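Local coordinates for protein alpha-fucosidase (Bifidobacterium bifidum, PDB 2EAB) that probably releases alpha-1,2-linked L-fucose from glycans by hydrolysis, this chain being the catalytic region of a longer, probably membrane-attached bifidobacterial glycoside hydrolase of family 95, at residues A483-T488 and G502-A507; V423-N428 and P509-N514. One frame throughout, in Å; residues are numbered along the deposited sequence.

Interaction 1. Residues A483-T488 and G502-A507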
loop_
_atom_site.group_PDB
_atom_site.type_symbol
_atom_site.label_atom_id
_atom_site.label_comp_id
_atom_site.label_asym_id
_atom_site.label_seq_id
_atom_site.Cartn_x
_atom_site.Cartn_y
_atom_site.Cartn_z
ATOM N N ALA A 483 -6.491 -14.439 9.601
ATOM C CA ALA A 483 -5.853 -13.252 10.159
ATOM C C ALA A 483 -6.860 -12.115 10.104
ATOM O O ALA A 483 -7.880 -12.207 9.413
ATOM C CB ALA A 483 -4.578 -12.897 9.415
ATOM N N HIS A 484 -6.554 -11.037 10.817
ATOM C CA HIS A 484 -7.518 -9.979 11.039
ATOM C C HIS A 484 -6.956 -8.611 10.620
ATOM O O HIS A 484 -6.245 -8.532 9.619
ATOM C CB HIS A 484 -8.009 -10.090 12.480
ATOM C CG HIS A 484 -8.865 -11.294 12.702
ATOM N ND1 HIS A 484 -8.381 -12.545 13.035
ATOM C CD2 HIS A 484 -10.201 -11.432 12.571
ATOM C CE1 HIS A 484 -9.394 -13.393 13.122
ATOM N NE2 HIS A 484 -10.509 -12.737 12.849
ATOM N N THR A 485 -7.309 -7.535 11.325
ATOM C CA THR A 485 -6.891 -6.191 10.915
ATOM C C THR A 485 -5.444 -5.884 11.303
ATOM O O THR A 485 -4.602 -5.607 10.448
ATOM C CB THR A 485 -7.835 -5.094 11.468
ATOM O OG1 THR A 485 -9.129 -5.229 10.867
ATOM C CG2 THR A 485 -7.296 -3.710 11.157
ATOM N N GLU A 486 -5.168 -5.903 12.602
ATOM C CA GLU A 486 -3.860 -5.501 13.098
ATOM C C GLU A 486 -2.879 -6.652 12.976
ATOM O O GLU A 486 -3.031 -7.675 13.639
ATOM C CB GLU A 486 -3.944 -5.049 14.551
ATOM C CG GLU A 486 -4.863 -3.872 14.781
ATOM C CD GLU A 486 -4.697 -3.299 16.166
ATOM O OE1 GLU A 486 -4.455 -4.078 17.116
ATOM O OE2 GLU A 486 -4.812 -2.062 16.310
ATOM N N ASN A 487 -1.878 -6.461 12.121
ATOM C CA ASN A 487 -0.848 -7.448 11.858
ATOM C C ASN A 487 0.532 -6.856 12.100
ATOM O O ASN A 487 0.686 -5.636 12.237
ATOM C CB ASN A 487 -1.014 -7.999 10.441
ATOM C CG ASN A 487 -2.102 -9.046 10.366
ATOM O OD1 ASN A 487 -1.848 -10.227 10.600
ATOM N ND2 ASN A 487 -3.327 -8.620 10.078
ATOM N N THR A 488 1.530 -7.729 12.197
ATOM C CA THR A 488 2.869 -7.301 12.593
ATOM C C THR A 488 3.923 -8.058 11.786
ATOM O O THR A 488 3.599 -8.778 10.840
ATOM C CB THR A 488 3.127 -7.558 14.094
ATOM O OG1 THR A 488 3.239 -8.967 14.306
ATOM C CG2 THR A 488 2.030 -6.966 14.973
ATOM N N GLY A 502 -11.241 -5.214 16.111
ATOM C CA GLY A 502 -10.272 -6.305 16.182
ATOM C C GLY A 502 -10.545 -7.520 15.318
ATOM O O GLY A 502 -9.606 -8.240 14.970
ATOM N N TRP A 503 -11.812 -7.762 14.990
ATOM C CA TRP A 503 -12.223 -8.960 14.258
ATOM C C TRP A 503 -12.573 -8.600 12.824
ATOM O O TRP A 503 -13.452 -7.774 12.588
ATOM C CB TRP A 503 -13.427 -9.607 14.947
ATOM C CG TRP A 503 -13.997 -10.787 14.215
ATOM C CD1 TRP A 503 -14.927 -10.763 13.211
ATOM C CD2 TRP A 503 -13.680 -12.167 14.433
ATOM N NE1 TRP A 503 -15.213 -12.042 12.801
ATOM C CE2 TRP A 503 -14.455 -12.922 13.526
ATOM C CE3 TRP A 503 -12.822 -12.840 15.313
ATOM C CZ2 TRP A 503 -14.394 -14.316 13.469
ATOM C CZ3 TRP A 503 -12.753 -14.222 15.247
ATOM C CH2 TRP A 503 -13.534 -14.945 14.332
ATOM N N SER A 504 -11.883 -9.225 11.875
ATOM C CA SER A 504 -12.152 -8.995 10.467
ATOM C C SER A 504 -11.483 -10.059 9.613
ATOM O O SER A 504 -10.528 -9.764 8.903
ATOM C CB SER A 504 -11.653 -7.612 10.047
ATOM O OG SER A 504 -10.243 -7.522 10.177
ATOM N N PRO A 505 -11.993 -11.298 9.658
ATOM C CA PRO A 505 -11.304 -12.368 8.946
ATOM C C PRO A 505 -11.351 -12.239 7.429
ATOM O O PRO A 505 -10.543 -12.872 6.746
ATOM C CB PRO A 505 -12.027 -13.631 9.414
ATOM C CG PRO A 505 -13.372 -13.169 9.835
ATOM C CD PRO A 505 -13.171 -11.792 10.389
ATOM N N ALA A 506 -12.272 -11.434 6.898
ATOM C CA ALA A 506 -12.293 -11.191 5.457
ATOM C C ALA A 506 -11.107 -10.339 4.997
ATOM O O ALA A 506 -10.914 -10.149 3.791
ATOM C CB ALA A 506 -13.616 -10.582 5.016
ATOM N N ALA A 507 -10.313 -9.849 5.950
ATOM C CA ALA A 507 -9.057 -9.175 5.640
ATOM C C ALA A 507 -8.145 -10.054 4.782
ATOM O O ALA A 507 -7.414 -9.542 3.923
ATOM C CB ALA A 507 -8.345 -8.780 6.921
HETATM O O HOH W 1 -7.168 -7.048 14.408
#
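T485 and S504 meet through their hydroxyls. T485 OG1 lies 2.6 Å from S504 OG in a short hydrogen bond, and either oxygen could be the donor. T485 OG1 sits beside its own backbone N, anti to the carbonyl carbon (chi1 -66°), on the side where S504 OG lies. Water 1 adds a second polar link: it accepts from E486 N and donates to G502 O at 2.8 Å.

The ring contacts centre on H484. Its NE2 lies over one face of the W503 indole, 3.4 Å from W503 CE3. The two rings are oblique, with planes 44° apart. P505 CD also lies over that face, 3.7 Å from H484 CD2. A hydrogen bond from H484 ND1 to T493 O holds the far side of the imidazole.

Contacts with backbone oxygens complete it. P505 CA points a nearly straight C-H at A483 O, 3.5 Å away; this buried oxygen has no hydrogen-bond partner in the model. A507 CB rests 3.4 Å from H484 O.

S504 to A507 form a type I beta turn, closed by the bond from A507 N to S504 O. This turn joins helices 499-502 and 507-520 in the family 95 catalytic domain, and here it packs against the entry to strand 486-487.

Interaction 2. Residues V423-N428 and P509-N514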
loop_
_atom_site.group_PDB
_atom_site.type_symbol
_atom_site.label_atom_id
_atom_site.label_comp_id
_atom_site.label_asym_id
_atom_site.label_seq_id
_atom_site.Cartn_x
_atom_site.Cartn_y
_atom_site.Cartn_z
ATOM N N VAL A 423 -7.921 -2.277 4.906
ATOM C CA VAL A 423 -7.983 -1.249 3.846
ATOM C C VAL A 423 -6.598 -0.654 3.595
ATOM O O VAL A 423 -6.260 -0.339 2.454
ATOM C CB VAL A 423 -9.039 -0.109 4.054
ATOM C CG1 VAL A 423 -8.681 0.806 5.227
ATOM C CG2 VAL A 423 -9.207 0.714 2.769
ATOM N N ASN A 424 -5.806 -0.500 4.652
ATOM C CA ASN A 424 -4.594 0.308 4.553
ATOM C C ASN A 424 -3.483 -0.385 3.782
ATOM O O ASN A 424 -2.942 0.175 2.828
ATOM C CB ASN A 424 -4.093 0.724 5.934
ATOM C CG ASN A 424 -5.158 1.415 6.758
ATOM O OD1 ASN A 424 -5.298 2.645 6.725
ATOM N ND2 ASN A 424 -5.934 0.636 7.475
ATOM N N LEU A 425 -3.161 -1.611 4.180
ATOM C CA LEU A 425 -2.145 -2.378 3.469
ATOM C C LEU A 425 -2.576 -2.645 2.026
ATOM O O LEU A 425 -1.755 -2.610 1.103
ATOM C CB LEU A 425 -1.832 -3.681 4.208
ATOM C CG LEU A 425 -0.677 -4.511 3.641
ATOM C CD1 LEU A 425 0.638 -3.737 3.664
ATOM C CD2 LEU A 425 -0.546 -5.832 4.378
ATOM N N GLN A 426 -3.869 -2.903 1.840
ATOM C CA GLN A 426 -4.437 -3.050 0.504
ATOM C C GLN A 426 -4.140 -1.812 -0.339
ATOM O O GLN A 426 -3.672 -1.922 -1.475
ATOM C CB GLN A 426 -5.947 -3.277 0.582
ATOM C CG GLN A 426 -6.369 -4.664 1.071
ATOM C CD GLN A 426 -6.374 -4.838 2.586
ATOM O OE1 GLN A 426 -6.092 -3.905 3.353
ATOM N NE2 GLN A 426 -6.710 -6.047 3.024
ATOM N N MET A 427 -4.416 -0.634 0.221
ATOM C CA MET A 427 -4.201 0.629 -0.480
ATOM C C MET A 427 -2.737 0.843 -0.866
ATOM O O MET A 427 -2.446 1.344 -1.956
ATOM C CB MET A 427 -4.722 1.797 0.353
ATOM C CG MET A 427 -4.771 3.102 -0.417
ATOM S SD MET A 427 -5.577 4.445 0.453
ATOM C CE MET A 427 -7.185 3.719 0.806
ATOM N N ASN A 428 -1.823 0.446 0.019
ATOM C CA ASN A 428 -0.393 0.526 -0.276
ATOM C C ASN A 428 -0.038 -0.203 -1.565
ATOM O O ASN A 428 0.939 0.152 -2.227
ATOM C CB ASN A 428 0.437 -0.087 0.854
ATOM C CG ASN A 428 0.506 0.783 2.096
ATOM O OD1 ASN A 428 -0.233 1.754 2.249
ATOM N ND2 ASN A 428 1.388 0.403 3.012
ATOM N N PRO A 509 -9.103 -12.791 2.584
ATOM C CA PRO A 509 -9.654 -12.630 1.233
ATOM C C PRO A 509 -9.277 -11.296 0.571
ATOM O O PRO A 509 -8.823 -11.280 -0.571
ATOM C CB PRO A 509 -11.166 -12.740 1.467
ATOM C CG PRO A 509 -11.274 -13.722 2.600
ATOM C CD PRO A 509 -10.077 -13.434 3.493
ATOM N N TRP A 510 -9.436 -10.183 1.279
ATOM C CA TRP A 510 -9.151 -8.887 0.679
ATOM C C TRP A 510 -7.690 -8.740 0.238
ATOM O O TRP A 510 -7.427 -8.390 -0.914
ATOM C CB TRP A 510 -9.546 -7.761 1.622
ATOM C CG TRP A 510 -9.651 -6.413 0.969
ATOM C CD1 TRP A 510 -9.338 -6.077 -0.325
ATOM C CD2 TRP A 510 -10.083 -5.217 1.600
ATOM N NE1 TRP A 510 -9.569 -4.741 -0.532
ATOM C CE2 TRP A 510 -10.016 -4.185 0.639
ATOM C CE3 TRP A 510 -10.521 -4.913 2.897
ATOM C CZ2 TRP A 510 -10.388 -2.869 0.931
ATOM C CZ3 TRP A 510 -10.896 -3.613 3.187
ATOM C CH2 TRP A 510 -10.819 -2.604 2.211
ATOM N N ILE A 511 -6.742 -9.000 1.135
ATOM C CA ILE A 511 -5.336 -8.873 0.751
ATOM C C ILE A 511 -4.966 -9.869 -0.354
ATOM O O ILE A 511 -4.085 -9.593 -1.163
ATOM C CB ILE A 511 -4.378 -8.963 1.973
ATOM C CG1 ILE A 511 -3.041 -8.276 1.673
ATOM C CG2 ILE A 511 -4.180 -10.408 2.428
ATOM C CD1 ILE A 511 -3.144 -6.761 1.506
ATOM N N LEU A 512 -5.654 -11.009 -0.401
ATOM C CA LEU A 512 -5.469 -11.938 -1.515
ATOM C C LEU A 512 -5.829 -11.344 -2.871
ATOM O O LEU A 512 -5.313 -11.799 -3.899
ATOM C CB LEU A 512 -6.199 -13.255 -1.277
ATOM C CG LEU A 512 -5.539 -14.161 -0.230
ATOM C CD1 LEU A 512 -6.484 -15.285 0.162
ATOM C CD2 LEU A 512 -4.202 -14.718 -0.696
ATOM N N GLN A 513 -6.708 -10.343 -2.891
ATOM C CA GLN A 513 -6.956 -9.634 -4.148
ATOM C C GLN A 513 -5.687 -8.970 -4.662
ATOM O O GLN A 513 -5.350 -9.098 -5.842
ATOM C CB GLN A 513 -8.051 -8.587 -4.010
ATOM C CG GLN A 513 -9.443 -9.152 -3.854
ATOM C CD GLN A 513 -10.522 -8.104 -4.024
ATOM O OE1 GLN A 513 -10.463 -7.287 -4.938
ATOM N NE2 GLN A 513 -11.529 -8.142 -3.159
ATOM N N ASN A 514 -4.985 -8.255 -3.781
ATOM C CA ASN A 514 -3.735 -7.605 -4.172
ATOM C C ASN A 514 -2.720 -8.623 -4.673
ATOM O O ASN A 514 -1.978 -8.365 -5.621
ATOM C CB ASN A 514 -3.112 -6.842 -2.997
ATOM C CG ASN A 514 -3.941 -5.663 -2.538
ATOM O OD1 ASN A 514 -3.641 -4.509 -2.866
ATOM N ND2 ASN A 514 -4.956 -5.935 -1.746
#
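W510 presents one face of its indole to Q426. Q426 CG stands 3.5 Å from the centroid of the five-membered ring and 6° off the ring normal, a CH-pi contact. V423 lies beside the indole, the two side chains pointing the same way, with V423 CB 3.6 Å from W510 CH2. An alanine in place of W510 would probably open a gap beside V423 and leave Q426 CG without its aromatic partner.

The Q426 chain bends at chi2 (82°), which turns CD back from an extended course. Its OE1 accepts a weak bond from V423 N at 2.9 Å. V423 is the N-cap of helix 424-428, so the bond resembles one half of a capping box. Q426 NE2 donates to M421 O. Both ends of this buried amide therefore have partners.

The two helix segments run almost parallel, 6° apart, with axes 9.5 Å from each other. Helix packing of this kind fits the (alpha/alpha)6 barrel of the family 95 catalytic domain.

I511 packs against L425 and Q426. Its CD1 lies 4.0 Å from L425 CG and also touches Q426 CG and CD. N514 crosses Q426 at about a right angle and packs on its CB and CG. Helix 442-450 covers this side, with L444 against L425 and N514, and V448 against I511.

In the fold
Both contacts are buried in the family 95 catalytic domain, and neither is at the surface. Interaction 2 lies nearer the centre of the chain, about 8 Å from it against about 16 Å for interaction 1. Their centres are about 11 Å apart. Interaction 1 is nested within the chain loop that interaction 2 closes. The shared element is helix 507-520: its start belongs to interaction 1 and its next turns to interaction 2. They touch where A507 O packs 3.7 Å from Q426 NE2. Interaction 1 joins loop segments through hydroxyls, a water and an oblique ring pair. Interaction 2 joins helices mainly through CH-pi and apolar packing.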